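Local coordinates for uncharacterized protein (Bacteroides caccae, PDB 4L7A) that is of unknown function but is probably a zinc-dependent peptidase of the Peptidase_MA clan, at residues A[75-80]-A[254-258]; A[140-144]-A[200-205]; A[150-156]-A[239-244]; A[182-187]-A[228-232]. One frame throughout, in Å; residues are numbered along the deposited sequence.

Contact 1 (A[75-80]-A[254-258])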
# COMPACT_ATOMS: atom_id res chain seq x y z
N GLU A 75 -3.29 7.06 -9.34
CA GLU A 75 -4.38 7.27 -10.26
C GLU A 75 -5.71 6.68 -9.83
O GLU A 75 -6.76 7.16 -10.27
CB GLU A 75 -4.04 6.82 -11.68
CG GLU A 75 -3.09 7.80 -12.39
CD GLU A 75 -2.79 7.32 -13.81
OE1 GLU A 75 -3.69 6.81 -14.52
OE2 GLU A 75 -1.65 7.40 -14.21
N ALA A 76 -5.68 5.66 -8.97
CA ALA A 76 -6.91 5.05 -8.49
C ALA A 76 -7.61 5.96 -7.50
O ALA A 76 -8.82 6.20 -7.53
CB ALA A 76 -6.61 3.67 -7.87
N TYR A 77 -6.82 6.43 -6.58
CA TYR A 77 -7.26 7.41 -5.62
C TYR A 77 -7.75 8.67 -6.33
O TYR A 77 -8.80 9.19 -5.96
CB TYR A 77 -6.13 7.73 -4.64
CG TYR A 77 -5.89 6.72 -3.52
CD1 TYR A 77 -6.21 5.38 -3.64
CD2 TYR A 77 -5.29 7.14 -2.30
CE1 TYR A 77 -5.97 4.45 -2.57
CE2 TYR A 77 -5.02 6.27 -1.28
CZ TYR A 77 -5.37 4.92 -1.40
OH TYR A 77 -5.13 4.11 -0.36
N ASP A 78 -7.04 9.12 -7.37
CA ASP A 78 -7.48 10.29 -8.11
C ASP A 78 -8.83 10.01 -8.75
O ASP A 78 -9.72 10.82 -8.63
CB ASP A 78 -6.54 10.67 -9.26
CG ASP A 78 -5.25 11.31 -8.80
OD1 ASP A 78 -5.15 11.77 -7.65
OD2 ASP A 78 -4.32 11.37 -9.65
N GLU A 79 -8.97 8.87 -9.42
CA GLU A 79 -10.22 8.53 -10.10
C GLU A 79 -11.44 8.54 -9.17
O GLU A 79 -12.51 9.00 -9.53
CB GLU A 79 -10.10 7.15 -10.74
CG GLU A 79 -11.20 6.81 -11.73
CD GLU A 79 -11.01 5.41 -12.34
OE1 GLU A 79 -9.90 5.01 -12.75
OE2 GLU A 79 -12.00 4.69 -12.37
N VAL A 80 -11.29 8.01 -7.97
CA VAL A 80 -12.43 7.91 -7.08
C VAL A 80 -12.58 9.08 -6.12
O VAL A 80 -13.70 9.48 -5.84
CB VAL A 80 -12.39 6.61 -6.33
CG1 VAL A 80 -13.60 6.47 -5.38
CG2 VAL A 80 -12.40 5.47 -7.37
N VAL A 254 -11.96 -0.16 -8.70
CA VAL A 254 -11.06 0.59 -9.55
C VAL A 254 -9.60 0.11 -9.38
O VAL A 254 -8.90 -0.10 -10.37
CB VAL A 254 -11.23 2.09 -9.33
CG1 VAL A 254 -10.07 2.88 -9.93
CG2 VAL A 254 -12.58 2.54 -9.94
N ILE A 255 -9.19 -0.16 -8.16
CA ILE A 255 -7.87 -0.73 -7.90
C ILE A 255 -7.71 -2.09 -8.59
O ILE A 255 -6.74 -2.29 -9.31
CB ILE A 255 -7.60 -0.85 -6.39
CG1 ILE A 255 -7.34 0.56 -5.84
CG2 ILE A 255 -6.39 -1.80 -6.10
CD1 ILE A 255 -7.31 0.72 -4.37
N ALA A 256 -8.70 -2.98 -8.44
CA ALA A 256 -8.66 -4.26 -9.11
C ALA A 256 -8.58 -4.14 -10.65
O ALA A 256 -7.83 -4.89 -11.30
CB ALA A 256 -9.86 -5.15 -8.72
N ARG A 257 -9.33 -3.22 -11.23
CA ARG A 257 -9.29 -3.03 -12.66
C ARG A 257 -7.90 -2.58 -13.06
O ARG A 257 -7.33 -3.05 -14.05
CB ARG A 257 -10.32 -1.97 -13.08
CG ARG A 257 -10.58 -1.91 -14.54
CD ARG A 257 -11.27 -0.60 -14.98
NE ARG A 257 -10.34 0.52 -14.99
CZ ARG A 257 -10.46 1.67 -14.33
NH1 ARG A 257 -11.48 1.94 -13.53
NH2 ARG A 257 -9.54 2.60 -14.48
N ARG A 258 -7.36 -1.65 -12.29
CA ARG A 258 -6.04 -1.11 -12.62
C ARG A 258 -4.88 -2.10 -12.48
O ARG A 258 -4.01 -2.17 -13.35
CB ARG A 258 -5.80 0.18 -11.84
CG ARG A 258 -6.56 1.37 -12.44
CD ARG A 258 -6.60 2.50 -11.46
NE ARG A 258 -7.18 3.67 -12.10
CZ ARG A 258 -6.53 4.46 -12.94
NH1 ARG A 258 -5.24 4.27 -13.21
NH2 ARG A 258 -7.17 5.46 -13.50

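Contact 2 (A[140-144]-A[200-205])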
# COMPACT_ATOMS: atom_id res chain seq x y z
N LYS A 140 -0.49 -3.66 -0.22
CA LYS A 140 -1.24 -3.84 1.04
C LYS A 140 -0.72 -2.89 2.14
O LYS A 140 -1.48 -2.13 2.77
CB LYS A 140 -1.23 -5.31 1.48
CG LYS A 140 -1.45 -5.57 2.97
CD LYS A 140 -2.90 -5.40 3.26
CE LYS A 140 -3.18 -5.38 4.78
NZ LYS A 140 -2.42 -6.37 5.56
N VAL A 141 0.56 -2.98 2.43
CA VAL A 141 1.15 -2.10 3.45
C VAL A 141 1.01 -0.62 3.11
O VAL A 141 0.76 0.22 4.00
CB VAL A 141 2.63 -2.42 3.68
CG1 VAL A 141 3.22 -1.48 4.62
CG2 VAL A 141 2.73 -3.84 4.27
N MSE A 142 1.15 -0.28 1.85
CA MSE A 142 0.97 1.10 1.45
C MSE A 142 -0.43 1.64 1.76
O MSE A 142 -0.54 2.67 2.41
CB MSE A 142 1.33 1.31 -0.03
CG MSE A 142 2.85 1.20 -0.26
SE MSE A 142 3.29 1.00 -2.16
CE MSE A 142 3.46 2.91 -2.53
N HIS A 143 -1.47 0.95 1.28
CA HIS A 143 -2.83 1.38 1.59
C HIS A 143 -3.08 1.43 3.08
O HIS A 143 -3.84 2.26 3.57
CB HIS A 143 -3.91 0.50 0.91
CG HIS A 143 -3.87 0.58 -0.57
ND1 HIS A 143 -4.16 1.74 -1.26
CD2 HIS A 143 -3.51 -0.34 -1.51
CE1 HIS A 143 -4.01 1.54 -2.56
NE2 HIS A 143 -3.59 0.29 -2.74
N HIS A 144 -2.44 0.56 3.82
CA HIS A 144 -2.61 0.56 5.27
C HIS A 144 -2.09 1.92 5.80
O HIS A 144 -2.75 2.59 6.55
CB HIS A 144 -1.89 -0.62 5.93
CG HIS A 144 -1.81 -0.53 7.43
ND1 HIS A 144 -2.28 -1.52 8.26
CD2 HIS A 144 -1.27 0.41 8.24
CE1 HIS A 144 -2.05 -1.19 9.53
NE2 HIS A 144 -1.40 -0.03 9.54
N ALA A 200 -7.04 0.36 9.92
CA ALA A 200 -6.14 0.47 8.78
C ALA A 200 -6.08 -0.85 7.99
O ALA A 200 -6.03 -0.82 6.77
CB ALA A 200 -4.71 0.91 9.20
N GLU A 201 -6.14 -1.98 8.70
CA GLU A 201 -6.11 -3.31 8.08
C GLU A 201 -7.40 -3.63 7.35
O GLU A 201 -7.36 -4.20 6.25
CB GLU A 201 -5.84 -4.39 9.10
CG GLU A 201 -4.37 -4.46 9.60
CD GLU A 201 -3.43 -5.00 8.52
OE1 GLU A 201 -3.35 -6.25 8.42
OE2 GLU A 201 -2.84 -4.21 7.75
N VAL A 202 -8.54 -3.28 7.93
CA VAL A 202 -9.81 -3.53 7.26
C VAL A 202 -9.79 -2.78 5.95
O VAL A 202 -10.08 -3.32 4.93
CB VAL A 202 -11.00 -3.17 8.16
CG1 VAL A 202 -12.30 -3.17 7.36
CG2 VAL A 202 -11.09 -4.14 9.30
N THR A 203 -9.39 -1.52 5.97
CA THR A 203 -9.34 -0.69 4.78
C THR A 203 -8.38 -1.24 3.72
O THR A 203 -8.74 -1.38 2.54
CB THR A 203 -8.87 0.75 5.15
OG1 THR A 203 -9.66 1.29 6.23
CG2 THR A 203 -8.97 1.69 3.95
N ALA A 204 -7.15 -1.59 4.13
CA ALA A 204 -6.12 -2.08 3.23
C ALA A 204 -6.45 -3.47 2.67
O ALA A 204 -6.15 -3.75 1.48
CB ALA A 204 -4.80 -2.14 3.92
N CYS A 205 -7.00 -4.32 3.52
CA CYS A 205 -7.44 -5.66 3.02
C CYS A 205 -8.62 -5.53 2.05
O CYS A 205 -8.64 -6.15 0.98
CB CYS A 205 -7.80 -6.59 4.16
SG CYS A 205 -6.38 -7.09 5.20

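Contact 3 (A[150-156]-A[239-244])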
# COMPACT_ATOMS: atom_id res chain seq x y z
N LEU A 150 -4.99 9.27 6.78
CA LEU A 150 -6.35 9.79 6.74
C LEU A 150 -6.92 9.89 8.17
O LEU A 150 -7.55 10.93 8.56
CB LEU A 150 -7.28 8.92 5.88
CG LEU A 150 -6.96 8.83 4.39
CD1 LEU A 150 -7.82 7.78 3.71
CD2 LEU A 150 -7.13 10.24 3.72
N HIS A 151 -6.72 8.83 8.94
CA HIS A 151 -7.23 8.80 10.32
C HIS A 151 -6.66 9.86 11.22
O HIS A 151 -7.38 10.37 12.04
CB HIS A 151 -7.03 7.46 10.95
CG HIS A 151 -7.64 6.36 10.14
ND1 HIS A 151 -7.18 5.07 10.19
CD2 HIS A 151 -8.65 6.38 9.23
CE1 HIS A 151 -7.87 4.33 9.33
NE2 HIS A 151 -8.80 5.10 8.76
N GLN A 152 -5.39 10.21 11.04
CA GLN A 152 -4.73 11.29 11.78
C GLN A 152 -5.33 12.64 11.44
O GLN A 152 -5.57 13.44 12.33
CB GLN A 152 -3.22 11.33 11.51
CG GLN A 152 -2.49 10.09 12.06
CD GLN A 152 -0.94 10.07 11.86
OE1 GLN A 152 -0.41 10.25 10.75
NE2 GLN A 152 -0.21 9.83 12.95
N LYS A 153 -5.61 12.87 10.16
CA LYS A 153 -6.18 14.14 9.75
C LYS A 153 -7.65 14.28 10.09
O LYS A 153 -8.10 15.36 10.50
CB LYS A 153 -6.00 14.34 8.27
CG LYS A 153 -4.56 14.59 7.83
CD LYS A 153 -4.62 14.94 6.38
CE LYS A 153 -3.37 15.61 5.89
NZ LYS A 153 -2.24 14.76 6.12
N LYS A 154 -8.42 13.21 9.90
CA LYS A 154 -9.83 13.19 10.29
C LYS A 154 -10.13 11.92 11.06
O LYS A 154 -10.22 10.82 10.49
CB LYS A 154 -10.75 13.32 9.07
CG LYS A 154 -10.61 14.62 8.36
CD LYS A 154 -11.55 14.72 7.21
CE LYS A 154 -11.13 15.89 6.37
NZ LYS A 154 -12.06 16.05 5.29
N ASN A 155 -10.27 12.07 12.38
CA ASN A 155 -10.39 10.91 13.24
C ASN A 155 -11.57 10.02 12.88
O ASN A 155 -12.64 10.53 12.53
CB ASN A 155 -10.47 11.36 14.68
CG ASN A 155 -9.12 11.88 15.19
OD1 ASN A 155 -8.07 11.79 14.52
ND2 ASN A 155 -9.15 12.46 16.35
N TYR A 156 -11.37 8.70 12.97
CA TYR A 156 -12.45 7.76 12.68
C TYR A 156 -13.40 7.72 13.88
O TYR A 156 -13.02 8.18 14.95
CB TYR A 156 -11.89 6.37 12.30
CG TYR A 156 -11.09 5.67 13.40
CD1 TYR A 156 -11.76 5.00 14.41
CD2 TYR A 156 -9.69 5.69 13.43
CE1 TYR A 156 -11.10 4.41 15.38
CE2 TYR A 156 -9.01 5.09 14.47
CZ TYR A 156 -9.73 4.45 15.42
OH TYR A 156 -9.16 3.79 16.46
N TYR A 239 -17.30 6.08 7.12
CA TYR A 239 -16.26 7.03 7.42
C TYR A 239 -15.63 7.57 6.12
O TYR A 239 -15.44 8.80 5.98
CB TYR A 239 -15.15 6.37 8.26
CG TYR A 239 -13.84 7.17 8.31
CD1 TYR A 239 -13.74 8.33 9.09
CD2 TYR A 239 -12.73 6.78 7.58
CE1 TYR A 239 -12.55 9.08 9.13
CE2 TYR A 239 -11.54 7.52 7.62
CZ TYR A 239 -11.47 8.68 8.39
OH TYR A 239 -10.27 9.39 8.41
N MSE A 240 -15.29 6.68 5.17
CA MSE A 240 -14.65 7.18 3.96
C MSE A 240 -15.62 8.10 3.19
O MSE A 240 -15.19 9.13 2.63
CB MSE A 240 -14.19 6.05 3.10
CG MSE A 240 -13.13 5.20 3.75
SE MSE A 240 -11.46 6.20 3.95
CE MSE A 240 -10.85 6.11 2.10
N LYS A 241 -16.91 7.74 3.22
CA LYS A 241 -17.96 8.59 2.62
C LYS A 241 -18.14 9.95 3.34
O LYS A 241 -18.01 11.02 2.73
CB LYS A 241 -19.29 7.84 2.58
CG LYS A 241 -20.40 8.62 1.96
CD LYS A 241 -21.63 7.73 1.81
CE LYS A 241 -22.84 8.44 2.35
NZ LYS A 241 -24.10 8.02 1.70
N ASP A 242 -18.37 9.93 4.63
CA ASP A 242 -18.66 11.14 5.36
C ASP A 242 -17.44 12.08 5.43
O ASP A 242 -17.61 13.26 5.33
CB ASP A 242 -19.16 10.86 6.78
CG ASP A 242 -20.47 10.07 6.82
OD1 ASP A 242 -21.15 9.98 5.77
OD2 ASP A 242 -20.78 9.53 7.91
N SER A 243 -16.24 11.53 5.63
CA SER A 243 -15.08 12.35 5.90
C SER A 243 -14.30 12.68 4.64
O SER A 243 -13.67 13.70 4.60
CB SER A 243 -14.14 11.64 6.91
OG SER A 243 -14.79 11.58 8.18
N TRP A 244 -14.30 11.80 3.63
CA TRP A 244 -13.46 12.03 2.47
C TRP A 244 -14.18 12.03 1.13
O TRP A 244 -13.55 12.15 0.10
CB TRP A 244 -12.30 11.02 2.46
CG TRP A 244 -11.47 11.11 3.69
CD1 TRP A 244 -11.54 10.31 4.79
CD2 TRP A 244 -10.49 12.12 3.98
NE1 TRP A 244 -10.60 10.70 5.72
CE2 TRP A 244 -9.98 11.84 5.28
CE3 TRP A 244 -9.94 13.18 3.25
CZ2 TRP A 244 -8.94 12.60 5.86
CZ3 TRP A 244 -8.93 13.97 3.84
CH2 TRP A 244 -8.44 13.65 5.13

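Contact 4 (A[182-187]-A[228-232])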
# COMPACT_ATOMS: atom_id res chain seq x y z
N ALA A 182 -9.98 -14.40 13.01
CA ALA A 182 -11.09 -14.11 12.14
C ALA A 182 -12.39 -14.30 12.88
O ALA A 182 -13.25 -13.46 12.75
CB ALA A 182 -11.00 -14.96 10.89
N PRO A 183 -12.55 -15.39 13.68
CA PRO A 183 -13.80 -15.54 14.44
C PRO A 183 -14.06 -14.44 15.44
O PRO A 183 -15.20 -14.29 15.89
CB PRO A 183 -13.63 -16.90 15.17
CG PRO A 183 -12.76 -17.67 14.31
CD PRO A 183 -11.76 -16.62 13.75
N LEU A 184 -13.03 -13.67 15.77
CA LEU A 184 -13.16 -12.52 16.68
C LEU A 184 -13.36 -11.22 15.90
O LEU A 184 -13.44 -10.15 16.51
CB LEU A 184 -11.90 -12.37 17.57
CG LEU A 184 -11.39 -13.63 18.24
CD1 LEU A 184 -10.06 -13.34 18.92
CD2 LEU A 184 -12.38 -14.22 19.24
N GLY A 185 -13.46 -11.28 14.58
CA GLY A 185 -13.71 -10.10 13.78
C GLY A 185 -12.46 -9.36 13.34
O GLY A 185 -12.49 -8.18 13.06
N PHE A 186 -11.33 -10.06 13.30
CA PHE A 186 -10.07 -9.46 12.84
C PHE A 186 -9.70 -10.03 11.49
O PHE A 186 -9.63 -11.28 11.34
CB PHE A 186 -8.94 -9.77 13.84
CG PHE A 186 -9.16 -9.16 15.21
CD1 PHE A 186 -9.48 -7.80 15.34
CD2 PHE A 186 -9.07 -9.91 16.35
CE1 PHE A 186 -9.69 -7.24 16.56
CE2 PHE A 186 -9.28 -9.34 17.58
CZ PHE A 186 -9.61 -8.02 17.69
N VAL A 187 -9.48 -9.15 10.51
CA VAL A 187 -9.13 -9.58 9.17
C VAL A 187 -7.73 -10.16 9.01
O VAL A 187 -7.48 -10.88 8.05
CB VAL A 187 -9.36 -8.48 8.10
CG1 VAL A 187 -10.86 -8.21 7.92
CG2 VAL A 187 -8.59 -7.16 8.41
N ILE A 228 -19.17 -9.37 12.80
CA ILE A 228 -18.27 -8.40 13.36
C ILE A 228 -17.44 -7.68 12.24
O ILE A 228 -17.32 -6.45 12.24
CB ILE A 228 -17.36 -9.03 14.40
CG1 ILE A 228 -18.18 -9.58 15.58
CG2 ILE A 228 -16.46 -7.97 14.95
CD1 ILE A 228 -17.42 -10.58 16.47
N ILE A 229 -16.93 -8.46 11.30
CA ILE A 229 -16.24 -7.91 10.15
C ILE A 229 -17.19 -7.05 9.31
O ILE A 229 -16.80 -5.94 8.89
CB ILE A 229 -15.58 -8.97 9.34
CG1 ILE A 229 -14.47 -9.60 10.16
CG2 ILE A 229 -14.94 -8.37 8.07
CD1 ILE A 229 -13.90 -10.85 9.56
N ASP A 230 -18.42 -7.53 9.10
CA ASP A 230 -19.42 -6.76 8.38
C ASP A 230 -19.66 -5.39 9.04
O ASP A 230 -19.69 -4.37 8.37
CB ASP A 230 -20.74 -7.54 8.29
CG ASP A 230 -20.65 -8.73 7.29
OD1 ASP A 230 -19.87 -8.62 6.32
OD2 ASP A 230 -21.37 -9.73 7.48
N GLN A 231 -19.78 -5.37 10.35
CA GLN A 231 -20.02 -4.11 11.06
C GLN A 231 -18.84 -3.12 10.91
O GLN A 231 -19.05 -1.92 10.67
CB GLN A 231 -20.29 -4.42 12.53
CG GLN A 231 -20.53 -3.20 13.34
CD GLN A 231 -20.74 -3.55 14.80
OE1 GLN A 231 -20.74 -4.70 15.19
NE2 GLN A 231 -20.97 -2.54 15.60
N LYS A 232 -17.62 -3.63 11.06
CA LYS A 232 -16.41 -2.83 10.89
C LYS A 232 -16.31 -2.26 9.49
O LYS A 232 -16.06 -1.03 9.29
CB LYS A 232 -15.15 -3.68 11.19
CG LYS A 232 -15.03 -3.99 12.66
CD LYS A 232 -13.82 -4.89 12.96
CE LYS A 232 -13.63 -5.04 14.42
NZ LYS A 232 -12.49 -6.00 14.76

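Contact 1 (A[75-80]-A[254-258])
Two helical segments, 75-80 and 254-258, run roughly antiparallel, their local axes at 138° and 9.7 Å apart at closest approach. Glu-75 opens the contact by receiving a hydrogen bond within a salt bridge from Arg-258, OE1 to NH1 at 3.3 Å, while its CB lies over one face of the same guanidinium. Ala-76 is the point of closest backbone approach, with its CA 5.9 Å from Ile-255 CA; the small methyl lets Ile-255 CG1 and Arg-258 CD each come to 3.8 Å from Ala-76 CB. The ring of Tyr-77 meets Ile-255 CD1 with its edge, whereas its hydroxyl is hydrogen-bonded to His-143. Glu-79 is the hub of the salt-bridge network: its OE1 accepts from Arg-258 NH2 at 2.9 Å, Arg-258 NE at 3.1 Å and Arg-257 NH2 at 3.0 Å, and its OE2 from Arg-257 NH1 at 3.0 Å. Val-80 adds apolar packing, CG2 to Val-254 CG2 at 3.9 Å. The salt-bridge network thus lies along one side of a small aliphatic patch. Helix 59-81 is in this way joined to helix 248-260, with Tyr-77 also touching helix 83-88 through Thr-86 and helix 131-153 through Phe-146.

Contact 2 (A[140-144]-A[200-205])
This is a buried helix-helix packing near the centre of the chain, between helix 131-153 and helix 195-208, and it lies at the probable zinc site: His-144 is the first histidine of an HEXXH sequence, the signature of zinc peptidases in this clan. The short axes approach to 8.1 Å at 130°. Ala-204 permits the closeness, its CA 4.8 Å from His-144 CA and its CB 3.5 Å from Lys-140 O and 3.8 Å from His-144 CB. Ala-200 sits flat against the imidazole in a CH-pi contact, CB 3.4 Å from the centroid of the His-144 ring. Glu-201 collects the polar groups: His-144 ND1 donates to its OE2 at 2.8 Å, and Lys-140 NZ forms a salt bridge with its OE1 at 3.0 Å. Thr-188 also hydrogen-bonds to that OE1, and the aliphatic part of Lys-140 runs on to Cys-205, CE to SG at 3.7 Å. With ND1 as donor, the imidazole is oriented by a carboxylate in a manner consistent with NE2 serving as a zinc ligand. Thermolysin-like gluzincins place a second-shell acid like Glu-201 one helical turn after the glutamate ligand; by analogy Glu-197 is probably that ligand here.

Contact 3 (A[150-156]-A[239-244])
Aromatic packing dominates where the C-terminal end of helix 131-153 and the turn after it meet the last turns of helix 211-244. The indole of Trp-244 is sandwiched: Leu-150 CD2 makes a CH-pi contact 3.6 Å from the centroid of its six-membered ring, and Lys-154 covers the opposite face, with CD 3.9 Å and NZ 4.2 Å from the same centroid, the latter a cation-pi interaction. Tyr-239 lies obliquely to the His-151 ring, and Tyr-156 CB sits over one face of the Tyr-239 ring, 4.2 Å from Tyr-239 CD1. Leu-150 CD1 further packs on Met-240 CE, a selenomethionine methyl, at 3.8 Å.

Hydrogen bonds tie the ends together. Lys-154 is the first residue to leave helical geometry, and its carbonyl O accepts from Tyr-239 OH at a short 2.5 Å; that hydroxyl in turn receives Trp-244 NE1 at 3.0 Å. Lys-154 NZ donates to Ser-243 O at 2.9 Å, reaching a carbonyl near the end of the other helix. Phe-85 of helix 83-88 packs on Leu-150, Met-240 and Trp-244.

The chemistry implies a relay from indole through phenol to backbone that fixes both aromatic side chains, while one lysine pairs simultaneously with a pi face and a helix-terminal carbonyl, so that two helix ends are joined without a carboxylate.

Contact 4 (A[182-187]-A[228-232])
Gly-185 presents bare backbone to helix 211-244, its CA only 4.9 Å from Ile-228 CA and 3.7 Å from both Ile-228 CG2 and Ile-229 CG1. Its phi of 90° is left-handed, and an ideal CB would come within 2.2 Å of Ile-228 CG2, besides being jammed against the carbonyl of Leu-184; backbone conformation and packing therefore both call for glycine here.

The aliphatic side chains of the helix fill the space around it. Ile-228 CD1 rests 4.0 Å from Leu-184 O, and Ile-229 reaches along the chain with CD1 4.2 Å from Ala-182 O and CG2 4.1 Å from Val-187 CG1. Ile-229 also packs on Trp-214, Met-218 and Ala-221 of its own helix, while Val-187 continues onto Val-202 and Cys-205 of helix 195-208. Lys-232, one turn on from Ile-228, is extended and donates from NZ to Gly-185 O at 2.8 Å, passing 3.6 Å from Phe-186 CD1. The same ammonium forms a salt bridge with Asp-198 and a hydrogen bond with Ser-164, so the buried charge is balanced and the glycine carbonyl shares it with both.

Gly-185 is the C-prime residue of the Schellman motif that ends helix 178-181, Phe-186 N pairing with Val-181 O and Gly-185 N with Ala-182 O (2.9 Å); the glycine's positive phi is the mark of this helix ending, here docked against the side of a long helix.

How the contacts relate
From the N terminus, helix 59-81 supplies 75-80, but contact 1 closes last, when helix 248-260 returns to it; the other three contacts lie within that span. Helix 131-153 starts contact 2 and then contact 3. The loop at 182-187 opens contact 4, helix 195-208 closes contact 2, and helix 211-244 closes first contact 4 and then contact 3. Contact 4 is thus enclosed by contact 3, while contact 2 crosses both. Contact 2 touches each of the others: His-143 meets Tyr-77 and Ile-255, His-151 packs on Ala-200, and Val-187 lies against Glu-201, Val-202 and Cys-205. The HEXXH-bearing helix is thereby joined to the helices around it.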